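Local atomic coordinates of oxidoreductase, Gfo/Idh/MocA family (Vibrio cholerae, PDB entry 1XEA), a protein that probably acts as an NAD(P)-dependent oxidoreductase of the Gfo/Idh/MocA family, binding its dinucleotide cofactor through a Rossmann-fold domain. Residues 83-88 with 111-116; 142-147 with 226-231. One frame throughout, in Å; residues are numbered along the deposited sequence.

Interaction 1 (83-88 with 111-116); sequences FLHLGI and EKHHQP
His113 leans out from the end of helix 100-112 against the last turn of helix 76-85. Its CG stands anti to the carbonyl carbon (chi1 -66°), which sends the ring across the gap. CB comes first, 3.4 Å from the carbonyl oxygen of Leu84. CG then passes the same oxygen, and CD2 lies 3.5 Å from His85 CA. The backbone of His85 covers one face of the ring: its CA makes a CH-pi contact 3.8 Å from the centroid of the His113 ring, and its carbonyl oxygen sits over the centre. ND1 lies nearest His85 O; at the tip CE1 and NE2 come up to ND1 of His85, whose CG is anti to its backbone N. The two imidazoles cross obliquely with their planes 34° apart, and CE1 of His113 lies at the edge of the His85 ring.

Beside this pair, Gln115 folds back at chi2 (-55°) and lays its amide along the backbone past the helix end. Its CG approaches Gly87 CA at 3.5 Å, while OE1 reaches Ile88 C at 3.4 Å. Gly87 has positive phi and closes helix 76-85 as a Schellman motif, in which Ile88 N bonds back to Phe83 O. The buried end of Leu84 packs beneath, its CD2 4.3 Å from Gln115 CB. Two helix C-termini meet just before strands 90-93 and 117-120, as expected of successive beta-alpha-beta units in a Rossmann fold.

Interaction 2 (142-147 with 226-231); sequences GALRSL and VTASYD
The carbonyl oxygen of Ser229 is gripped by two backbone donors. Arg145 N reaches Ser229 O at 2.7 Å, in the carbonyl plane, and Ser146 N comes to the same oxygen at 3.2 Å from above that plane. With Arg145 and Ser146 both facing Ser229, this is a classic beta bulge. The return bond, Ser229 N to Ser146 O, is nearly straight at 168° and completes an antiparallel hydrogen-bonded pair, whose hydroxyls meet tip to tip in a hydrogen bond, OG to OG 2.9 Å, that either could donate.

Arg145 bends at chi2 so that NE makes a salt bridge to Asp231 OD2 at 3.3 Å. OD2 lies near the guanidinium plane, but NE meets it from above the carboxylate plane, the groups turned 57° apart: a long, single-atom bond. A water donating to Ala143 O also bonds weakly to Asp231 N and OD2.

Leu144 lays CD2 over a face of the Tyr230 ring, 3.7 Å from its centroid, while Ala143 CB comes in at the ring's edge. Leu147 CD1 packs on Ala228 CB at 3.8 Å. Tyr230 OH is hydrogen-bonded to Glu135, and the Tyr230 side chain lies about 5 Å from a bound nickel ion.

Strand 146-152 runs between 223-230 and 209-216, with Arg145 and Leu147 pairing to Leu210 in the latter. Leu144 and Leu147 touch helix 134-138, whereas Ser229 packs on Asn216 of the second subunit.

Both contacts are partly buried and about equally far from the chain centre, but their own centres lie 37 Å apart. Interaction 1 joins two helix ends at the margin of the parallel Rossmann sheet, with an exposed His85 and a partly exposed His113 on the outer side and Leu84, Ile88 and Pro116 buried, Leu84 packing on Thr90 of strand 90-93. No other chain of the assembly reaches it. Interaction 2 lies within the mixed sheet, joins adjacent strands and is touched by a second subunit. The first rests on packing, of histidine rings and of Gln115 on the Gly87-Ile88 backbone; the second is chiefly polar: backbone pairing around a bulge, a serine hydroxyl pair and a salt bridge.

Interaction 1 (83-88 with 111-116)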
loop_
_atom_site.group_PDB
_atom_site.type_symbol
_atom_site.label_atom_id
_atom_site.label_comp_id
_atom_site.label_asym_id
_atom_site.label_seq_id
_atom_site.Cartn_x
_atom_site.Cartn_y
_atom_site.Cartn_z
ATOM N N PHE A 83 46.620 -12.262 9.895
ATOM C CA PHE A 83 46.451 -11.438 11.080
ATOM C C PHE A 83 45.967 -12.242 12.269
ATOM O O PHE A 83 46.181 -11.850 13.416
ATOM C CB PHE A 83 45.492 -10.290 10.798
ATOM C CG PHE A 83 45.920 -9.427 9.657
ATOM C CD1 PHE A 83 45.575 -9.759 8.353
ATOM C CD2 PHE A 83 46.690 -8.292 9.880
ATOM C CE1 PHE A 83 45.989 -8.971 7.287
ATOM C CE2 PHE A 83 47.110 -7.498 8.822
ATOM C CZ PHE A 83 46.758 -7.838 7.522
ATOM N N LEU A 84 45.313 -13.366 12.001
ATOM C CA LEU A 84 44.832 -14.203 13.087
ATOM C C LEU A 84 46.018 -14.787 13.836
ATOM O O LEU A 84 45.983 -14.922 15.064
ATOM C CB LEU A 84 43.945 -15.322 12.553
ATOM C CG LEU A 84 42.529 -14.878 12.215
ATOM C CD1 LEU A 84 41.772 -16.065 11.657
ATOM C CD2 LEU A 84 41.839 -14.347 13.464
ATOM N N HIS A 85 47.072 -15.132 13.102
ATOM C CA HIS A 85 48.257 -15.686 13.726
ATOM C C HIS A 85 49.018 -14.582 14.471
ATOM O O HIS A 85 49.521 -14.790 15.583
ATOM C CB HIS A 85 49.143 -16.349 12.672
ATOM C CG HIS A 85 50.440 -16.854 13.219
ATOM N ND1 HIS A 85 50.644 -17.090 14.564
ATOM C CD2 HIS A 85 51.623 -17.107 12.613
ATOM C CE1 HIS A 85 51.897 -17.458 14.761
ATOM N NE2 HIS A 85 52.513 -17.477 13.591
ATOM N N LEU A 86 49.093 -13.406 13.854
ATOM C CA LEU A 86 49.763 -12.265 14.463
ATOM C C LEU A 86 49.004 -11.820 15.711
ATOM O O LEU A 86 49.392 -10.857 16.373
ATOM C CB LEU A 86 49.819 -11.104 13.476
ATOM C CG LEU A 86 50.570 -11.397 12.182
ATOM C CD1 LEU A 86 50.256 -10.332 11.138
ATOM C CD2 LEU A 86 52.057 -11.456 12.472
ATOM N N GLY A 87 47.910 -12.517 16.013
ATOM C CA GLY A 87 47.107 -12.192 17.180
ATOM C C GLY A 87 46.388 -10.855 17.115
ATOM O O GLY A 87 46.570 -9.990 17.974
ATOM N N ILE A 88 45.556 -10.684 16.097
ATOM C CA ILE A 88 44.819 -9.440 15.939
ATOM C C ILE A 88 43.352 -9.713 15.606
ATOM O O ILE A 88 43.052 -10.501 14.710
ATOM C CB ILE A 88 45.450 -8.596 14.820
ATOM C CG1 ILE A 88 46.928 -8.375 15.138
ATOM C CG2 ILE A 88 44.731 -7.270 14.680
ATOM C CD1 ILE A 88 47.689 -7.676 14.044
ATOM N N GLU A 111 40.913 -19.766 17.388
ATOM C CA GLU A 111 40.746 -20.266 18.747
ATOM C C GLU A 111 42.079 -20.554 19.416
ATOM O O GLU A 111 42.199 -20.459 20.639
ATOM C CB GLU A 111 39.891 -21.531 18.754
ATOM C CG GLU A 111 38.399 -21.268 18.568
ATOM C CD GLU A 111 37.556 -22.537 18.640
ATOM O OE1 GLU A 111 37.726 -23.310 19.621
ATOM O OE2 GLU A 111 36.718 -22.757 17.722
ATOM N N LYS A 112 43.081 -20.915 18.622
ATOM C CA LYS A 112 44.397 -21.189 19.177
ATOM C C LYS A 112 45.036 -19.895 19.661
ATOM O O LYS A 112 45.551 -19.832 20.776
ATOM C CB LYS A 112 45.309 -21.838 18.133
ATOM C CG LYS A 112 44.954 -23.274 17.787
ATOM C CD LYS A 112 45.948 -23.849 16.785
ATOM C CE LYS A 112 47.345 -23.963 17.390
ATOM N NZ LYS A 112 47.345 -24.858 18.582
ATOM N N HIS A 113 44.990 -18.861 18.824
ATOM C CA HIS A 113 45.586 -17.574 19.172
ATOM C C HIS A 113 44.668 -16.707 20.024
ATOM O O HIS A 113 44.982 -15.554 20.334
ATOM C CB HIS A 113 46.007 -16.846 17.896
ATOM C CG HIS A 113 47.113 -17.538 17.159
ATOM N ND1 HIS A 113 48.388 -17.655 17.671
ATOM C CD2 HIS A 113 47.128 -18.180 15.967
ATOM C CE1 HIS A 113 49.138 -18.341 16.827
ATOM N NE2 HIS A 113 48.398 -18.672 15.785
ATOM N N HIS A 114 43.542 -17.291 20.427
ATOM C CA HIS A 114 42.563 -16.607 21.262
ATOM C C HIS A 114 42.160 -15.246 20.678
ATOM O O HIS A 114 41.989 -14.264 21.401
ATOM C CB HIS A 114 43.122 -16.435 22.687
ATOM C CG HIS A 114 43.442 -17.728 23.382
ATOM N ND1 HIS A 114 42.496 -18.702 23.625
ATOM C CD2 HIS A 114 44.603 -18.196 23.901
ATOM C CE1 HIS A 114 43.060 -19.714 24.260
ATOM N NE2 HIS A 114 44.338 -19.432 24.440
ATOM N N GLN A 115 42.010 -15.188 19.364
ATOM C CA GLN A 115 41.607 -13.947 18.738
ATOM C C GLN A 115 40.173 -14.053 18.240
ATOM O O GLN A 115 39.669 -15.147 17.990
ATOM C CB GLN A 115 42.550 -13.599 17.593
ATOM C CG GLN A 115 43.890 -13.118 18.080
ATOM C CD GLN A 115 43.750 -11.949 19.028
ATOM O OE1 GLN A 115 43.036 -10.989 18.740
ATOM N NE2 GLN A 115 44.428 -12.020 20.163
ATOM N N PRO A 116 39.482 -12.914 18.127
ATOM C CA PRO A 116 38.102 -12.907 17.657
ATOM C C PRO A 116 38.071 -12.750 16.144
ATOM O O PRO A 116 38.802 -11.935 15.575
ATOM C CB PRO A 116 37.518 -11.703 18.372
ATOM C CG PRO A 116 38.649 -10.741 18.293
ATOM C CD PRO A 116 39.843 -11.594 18.675
#

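Interaction 2 (142-147 with 226-231)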
loop_
_atom_site.group_PDB
_atom_site.type_symbol
_atom_site.label_atom_id
_atom_site.label_comp_id
_atom_site.label_asym_id
_atom_site.label_seq_id
_atom_site.Cartn_x
_atom_site.Cartn_y
_atom_site.Cartn_z
ATOM N N GLY A 142 13.008 -18.205 20.190
ATOM C CA GLY A 142 12.029 -17.707 21.140
ATOM C C GLY A 142 10.586 -18.135 20.927
ATOM O O GLY A 142 10.255 -19.322 20.921
ATOM N N ALA A 143 9.711 -17.156 20.751
ATOM C CA ALA A 143 8.306 -17.453 20.548
ATOM C C ALA A 143 7.952 -17.563 19.068
ATOM O O ALA A 143 6.804 -17.837 18.718
ATOM C CB ALA A 143 7.454 -16.383 21.214
ATOM N N LEU A 144 8.935 -17.349 18.200
ATOM C CA LEU A 144 8.708 -17.414 16.757
ATOM C C LEU A 144 8.095 -18.729 16.293
ATOM O O LEU A 144 8.690 -19.788 16.467
ATOM C CB LEU A 144 10.020 -17.188 15.999
ATOM C CG LEU A 144 10.442 -15.744 15.744
ATOM C CD1 LEU A 144 11.773 -15.717 14.992
ATOM C CD2 LEU A 144 9.366 -15.036 14.943
ATOM N N ARG A 145 6.907 -18.661 15.704
ATOM C CA ARG A 145 6.265 -19.867 15.200
ATOM C C ARG A 145 6.690 -20.083 13.755
ATOM O O ARG A 145 6.516 -21.164 13.199
ATOM C CB ARG A 145 4.741 -19.763 15.294
ATOM C CG ARG A 145 4.226 -19.699 16.717
ATOM C CD ARG A 145 4.571 -20.965 17.481
ATOM N NE ARG A 145 4.474 -20.781 18.931
ATOM C CZ ARG A 145 5.507 -20.862 19.768
ATOM N NH1 ARG A 145 6.722 -21.127 19.296
ATOM N NH2 ARG A 145 5.324 -20.680 21.075
ATOM N N SER A 146 7.253 -19.042 13.154
ATOM C CA SER A 146 7.731 -19.112 11.780
ATOM C C SER A 146 8.453 -17.813 11.409
ATOM O O SER A 146 8.184 -16.751 11.974
ATOM C CB SER A 146 6.563 -19.384 10.815
ATOM O OG SER A 146 6.083 -18.196 10.206
ATOM N N LEU A 147 9.388 -17.918 10.477
ATOM C CA LEU A 147 10.150 -16.774 10.005
ATOM C C LEU A 147 10.569 -17.075 8.566
ATOM O O LEU A 147 11.264 -18.058 8.311
ATOM C CB LEU A 147 11.391 -16.543 10.879
ATOM C CG LEU A 147 12.365 -15.451 10.404
ATOM C CD1 LEU A 147 11.705 -14.093 10.516
ATOM C CD2 LEU A 147 13.646 -15.497 11.210
ATOM N N VAL A 226 10.530 -9.887 4.552
ATOM C CA VAL A 226 10.700 -10.711 5.737
ATOM C C VAL A 226 9.334 -10.845 6.414
ATOM O O VAL A 226 8.628 -9.858 6.628
ATOM C CB VAL A 226 11.710 -10.094 6.697
ATOM C CG1 VAL A 226 11.941 -11.028 7.866
ATOM C CG2 VAL A 226 12.990 -9.814 5.964
ATOM N N THR A 227 8.966 -12.082 6.720
ATOM C CA THR A 227 7.697 -12.381 7.353
ATOM C C THR A 227 7.962 -13.173 8.605
ATOM O O THR A 227 8.632 -14.205 8.558
ATOM C CB THR A 227 6.808 -13.255 6.469
ATOM O OG1 THR A 227 6.495 -12.560 5.261
ATOM C CG2 THR A 227 5.536 -13.610 7.197
ATOM N N ALA A 228 7.437 -12.699 9.726
ATOM C CA ALA A 228 7.627 -13.393 10.990
ATOM C C ALA A 228 6.285 -13.651 11.643
ATOM O O ALA A 228 5.387 -12.821 11.574
ATOM C CB ALA A 228 8.498 -12.549 11.906
ATOM N N SER A 229 6.120 -14.797 12.280
ATOM C CA SER A 229 4.848 -15.017 12.931
ATOM C C SER A 229 5.001 -15.644 14.304
ATOM O O SER A 229 5.902 -16.446 14.551
ATOM C CB SER A 229 3.938 -15.876 12.058
ATOM O OG SER A 229 4.233 -17.245 12.216
ATOM N N TYR A 230 4.107 -15.246 15.196
ATOM C CA TYR A 230 4.073 -15.742 16.557
ATOM C C TYR A 230 2.648 -16.207 16.747
ATOM O O TYR A 230 1.926 -16.411 15.770
ATOM C CB TYR A 230 4.372 -14.613 17.536
ATOM C CG TYR A 230 5.724 -13.975 17.347
ATOM C CD1 TYR A 230 5.945 -13.038 16.336
ATOM C CD2 TYR A 230 6.787 -14.304 18.185
ATOM C CE1 TYR A 230 7.192 -12.445 16.175
ATOM C CE2 TYR A 230 8.036 -13.718 18.027
ATOM C CZ TYR A 230 8.231 -12.792 17.027
ATOM O OH TYR A 230 9.464 -12.204 16.888
ATOM N N ASP A 231 2.219 -16.380 17.986
ATOM C CA ASP A 231 0.841 -16.790 18.180
ATOM C C ASP A 231 -0.034 -15.552 18.110
ATOM O O ASP A 231 0.129 -14.626 18.893
ATOM C CB ASP A 231 0.657 -17.524 19.513
ATOM C CG ASP A 231 1.316 -18.901 19.515
ATOM O OD1 ASP A 231 1.063 -19.701 18.568
ATOM O OD2 ASP A 231 2.089 -19.183 20.466
HETATM O O HOH W 1 4.268 -17.334 19.365
#